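Local coordinates for protein L-glyceraldehyde 3-phosphate reductase (Clostridium beijerinckii, PDB 6HG6) that probably reduces aldehydes such as furfural with NADPH as the hydride donor, as an aldo-keto reductase built on a TIM barrel, at residues 28-33 against 295-300. Residues are numbered along the deposited sequence; the frame is centred on the assembly and turned at random.
Sequences ISFGLW and VLIGAS. With NDP (NADPH dihydro-nicotinamide-adenine-dinucleotide phosphate), chain B.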
loop_
_atom_site.group_PDB
_atom_site.type_symbol
_atom_site.label_atom_id
_atom_site.label_comp_id
_atom_site.label_asym_id
_atom_site.label_seq_id
_atom_site.Cartn_x
_atom_site.Cartn_y
_atom_site.Cartn_z
ATOM N N ILE A 28 6.864 1.932 -6.608
ATOM C CA ILE A 28 7.118 1.411 -5.233
ATOM C C ILE A 28 6.636 2.467 -4.240
ATOM O O ILE A 28 7.142 3.565 -4.294
ATOM C CB ILE A 28 8.609 1.071 -4.957
ATOM C CG1 ILE A 28 9.216 0.124 -5.988
ATOM C CG2 ILE A 28 8.740 0.495 -3.564
ATOM C CD1 ILE A 28 8.427 -1.133 -6.118
ATOM N N SER A 29 5.701 2.091 -3.369
ATOM C CA SER A 29 5.197 2.897 -2.241
ATOM C C SER A 29 5.731 2.289 -0.952
ATOM O O SER A 29 5.982 1.037 -0.931
ATOM C CB SER A 29 3.695 2.978 -2.232
ATOM O OG SER A 29 3.201 3.626 -3.404
ATOM N N PHE A 30 5.797 3.108 0.100
ATOM C CA PHE A 30 6.374 2.682 1.381
ATOM C C PHE A 30 5.275 2.656 2.437
ATOM O O PHE A 30 4.599 3.667 2.647
ATOM C CB PHE A 30 7.545 3.585 1.744
ATOM C CG PHE A 30 8.284 3.038 2.918
ATOM C CD1 PHE A 30 9.064 1.894 2.765
ATOM C CD2 PHE A 30 8.113 3.585 4.168
ATOM C CE1 PHE A 30 9.672 1.310 3.866
ATOM C CE2 PHE A 30 8.749 3.009 5.265
ATOM C CZ PHE A 30 9.542 1.906 5.099
ATOM N N GLY A 31 5.136 1.521 3.107
ATOM C CA GLY A 31 4.101 1.345 4.137
ATOM C C GLY A 31 4.679 1.315 5.529
ATOM O O GLY A 31 5.804 0.788 5.705
ATOM N N LEU A 32 3.918 1.809 6.513
ATOM C CA LEU A 32 4.401 1.891 7.907
ATOM C C LEU A 32 3.690 0.865 8.797
ATOM O O LEU A 32 3.708 1.018 10.038
ATOM C CB LEU A 32 4.247 3.339 8.393
ATOM C CG LEU A 32 5.327 4.309 7.942
ATOM C CD1 LEU A 32 5.163 4.671 6.482
ATOM C CD2 LEU A 32 5.236 5.583 8.787
ATOM N N TRP A 33 3.100 -0.176 8.202
ATOM C CA TRP A 33 2.408 -1.258 8.956
ATOM C C TRP A 33 3.323 -1.838 10.025
ATOM O O TRP A 33 2.833 -2.071 11.160
ATOM C CB TRP A 33 1.913 -2.321 7.983
ATOM C CG TRP A 33 1.133 -3.409 8.636
ATOM C CD1 TRP A 33 0.207 -3.316 9.631
ATOM C CD2 TRP A 33 1.147 -4.782 8.228
ATOM N NE1 TRP A 33 -0.316 -4.555 9.911
ATOM C CE2 TRP A 33 0.248 -5.471 9.070
ATOM C CE3 TRP A 33 1.878 -5.494 7.271
ATOM C CZ2 TRP A 33 0.051 -6.851 8.954
ATOM C CZ3 TRP A 33 1.672 -6.853 7.159
ATOM C CH2 TRP A 33 0.755 -7.509 7.973
ATOM N N VAL A 295 3.218 -1.057 -5.961
ATOM C CA VAL A 295 3.361 -2.141 -4.949
ATOM C C VAL A 295 3.837 -1.477 -3.654
ATOM O O VAL A 295 4.811 -0.673 -3.668
ATOM C CB VAL A 295 4.297 -3.253 -5.422
ATOM C CG1 VAL A 295 5.685 -2.729 -5.717
ATOM C CG2 VAL A 295 4.336 -4.380 -4.399
ATOM N N LEU A 296 3.185 -1.865 -2.575
ATOM C CA LEU A 296 3.443 -1.299 -1.252
ATOM C C LEU A 296 4.388 -2.217 -0.503
ATOM O O LEU A 296 4.068 -3.424 -0.327
ATOM C CB LEU A 296 2.017 -1.149 -0.712
ATOM C CG LEU A 296 1.774 -0.303 0.493
ATOM C CD1 LEU A 296 2.570 0.984 0.536
ATOM C CD2 LEU A 296 0.292 -0.090 0.605
ATOM N N ILE A 297 5.605 -1.737 -0.216
ATOM C CA ILE A 297 6.651 -2.491 0.528
ATOM C C ILE A 297 6.764 -1.994 1.973
ATOM O O ILE A 297 6.372 -0.866 2.279
ATOM C CB ILE A 297 8.050 -2.392 -0.117
ATOM C CG1 ILE A 297 8.640 -0.976 0.003
ATOM C CG2 ILE A 297 7.980 -2.874 -1.550
ATOM C CD1 ILE A 297 10.110 -0.831 -0.327
ATOM N N GLY A 298 7.390 -2.821 2.793
ATOM C CA GLY A 298 7.821 -2.473 4.151
ATOM C C GLY A 298 9.309 -2.653 4.208
ATOM O O GLY A 298 9.861 -3.277 3.298
ATOM N N ALA A 299 9.954 -2.172 5.250
ATOM C CA ALA A 299 11.388 -2.380 5.484
ATOM C C ALA A 299 11.711 -2.192 6.959
ATOM O O ALA A 299 11.021 -1.413 7.602
ATOM C CB ALA A 299 12.178 -1.417 4.656
ATOM N N SER A 300 12.707 -2.923 7.458
ATOM C CA SER A 300 13.294 -2.738 8.809
ATOM C C SER A 300 14.620 -1.991 8.662
ATOM O O SER A 300 15.111 -1.422 9.648
ATOM C CB SER A 300 13.475 -4.061 9.552
ATOM O OG SER A 300 14.200 -4.991 8.772
HETATM P PA NDP B . 6.068 -6.798 2.116
HETATM O O1A NDP B . 5.299 -7.992 1.655
HETATM O O2A NDP B . 6.840 -5.891 1.211
HETATM O O5B NDP B . 6.993 -7.202 3.368
HETATM C C5B NDP B . 7.850 -6.197 3.973
HETATM C C4B NDP B . 8.889 -6.876 4.827
HETATM O O4B NDP B . 9.608 -7.823 3.995
HETATM C C3B NDP B . 9.973 -5.979 5.443
HETATM O O3B NDP B . 9.610 -5.435 6.709
HETATM C C2B NDP B . 11.129 -6.962 5.569
HETATM O O2B NDP B . 10.877 -7.761 6.722
HETATM C C1B NDP B . 10.980 -7.802 4.306
HETATM N N9A NDP B . 11.676 -7.303 3.127
HETATM C C8A NDP B . 11.413 -6.152 2.425
HETATM N N7A NDP B . 12.173 -5.999 1.369
HETATM C C5A NDP B . 12.990 -7.120 1.371
HETATM C C6A NDP B . 14.016 -7.547 0.504
HETATM N N6A NDP B . 14.403 -6.866 -0.571
HETATM N N1A NDP B . 14.628 -8.727 0.787
HETATM C C2A NDP B . 14.230 -9.408 1.871
HETATM N N3A NDP B . 13.276 -9.107 2.750
HETATM C C4A NDP B . 12.685 -7.939 2.442
HETATM O O3 NDP B . 5.010 -5.785 2.804
HETATM P PN NDP B . 4.166 -5.769 4.164
HETATM O O1N NDP B . 5.060 -5.226 5.229
HETATM O O2N NDP B . 3.449 -7.063 4.379
HETATM O O5D NDP B . 3.065 -4.653 3.789
HETATM C C5D NDP B . 3.530 -3.433 3.155
HETATM C C4D NDP B . 2.550 -2.321 3.442
HETATM O O4D NDP B . 1.264 -2.669 2.898
HETATM C C3D NDP B . 2.238 -2.046 4.911
HETATM O O3D NDP B . 3.286 -1.301 5.514
HETATM C C2D NDP B . 0.920 -1.276 4.764
HETATM O O2D NDP B . 1.173 0.057 4.405
HETATM C C1D NDP B . 0.231 -2.023 3.625
HETATM N N1N NDP B . -0.729 -3.043 4.117
HETATM C C2N NDP B . -2.078 -2.849 3.942
HETATM C C3N NDP B . -3.020 -3.593 4.598
HETATM C C7N NDP B . -4.478 -3.308 4.354
HETATM O O7N NDP B . -4.831 -2.338 3.658
HETATM N N7N NDP B . -5.355 -4.123 4.940
HETATM C C4N NDP B . -2.527 -4.665 5.532
HETATM C C5N NDP B . -1.071 -4.920 5.486
HETATM C C6N NDP B . -0.269 -4.183 4.751
HETATM P P2B NDP B . 12.161 -8.306 7.539
HETATM O O1X NDP B . 13.376 -7.409 7.408
HETATM O O2X NDP B . 11.672 -8.389 8.976
HETATM O O3X NDP B . 12.378 -9.675 6.911
HETATM O O HOH W 1 7.693 -0.820 6.966
#
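Ile28, Phe30 and Ile297 form the apolar centre, on the face of the sheet turned to the surrounding helices. Ile28 CG2 meets the tip of Ile297, CD1, at 3.8 Å, the two branches meeting at a slant. Phe30 has CG anti to its backbone N (chi1 -171°), which lays the ring along the second segment: CD1 passes Ile297 CG1, and the CB of Ala299 sits in the ring plane at the CE1 edge, 3.8 Å from that atom. Helix 302-308 packs outside this row, with Ile305 against both Phe30 and Ala299. On the inner face, Leu296 CD1 reaches across to Ser29 CB (3.6 Å) and packs on the face of the Phe30-Gly31 peptide, while its CG and CD2 touch the NADPH ribose next to the nicotinamide. The two strands are the first and last of the parallel eight-stranded TIM barrel, and their pairing closes it. Three backbone bonds make the seam: Ser29 N to Val295 O, Ile297 N to Ser29 O, and Gly31 N to Ile297 O, the last 2.8 Å and nearly in line with the carbonyl. Farther along, the two chains separate, and a water bridges the gap, donating to Gly31 O and accepting from Ala299 N. The cofactor lies over the C-terminal ends of the barrel strands. Its ribose packs directly on Gly31, whose C lies 3.0 Å from O3D; that same oxygen accepts the Trp33 N-H at 2.9 Å. The Trp33 indole lies with one face over nicotinamide C5N, which stands 3.4 Å above its plane toward the rim. Gly298 N gives a long, weak hydrogen bond to the pyrophosphate oxygen O2A (3.5 Å), and at the outer edge Ser300 OG donates to O1X of the 2'-phosphate at 2.9 Å.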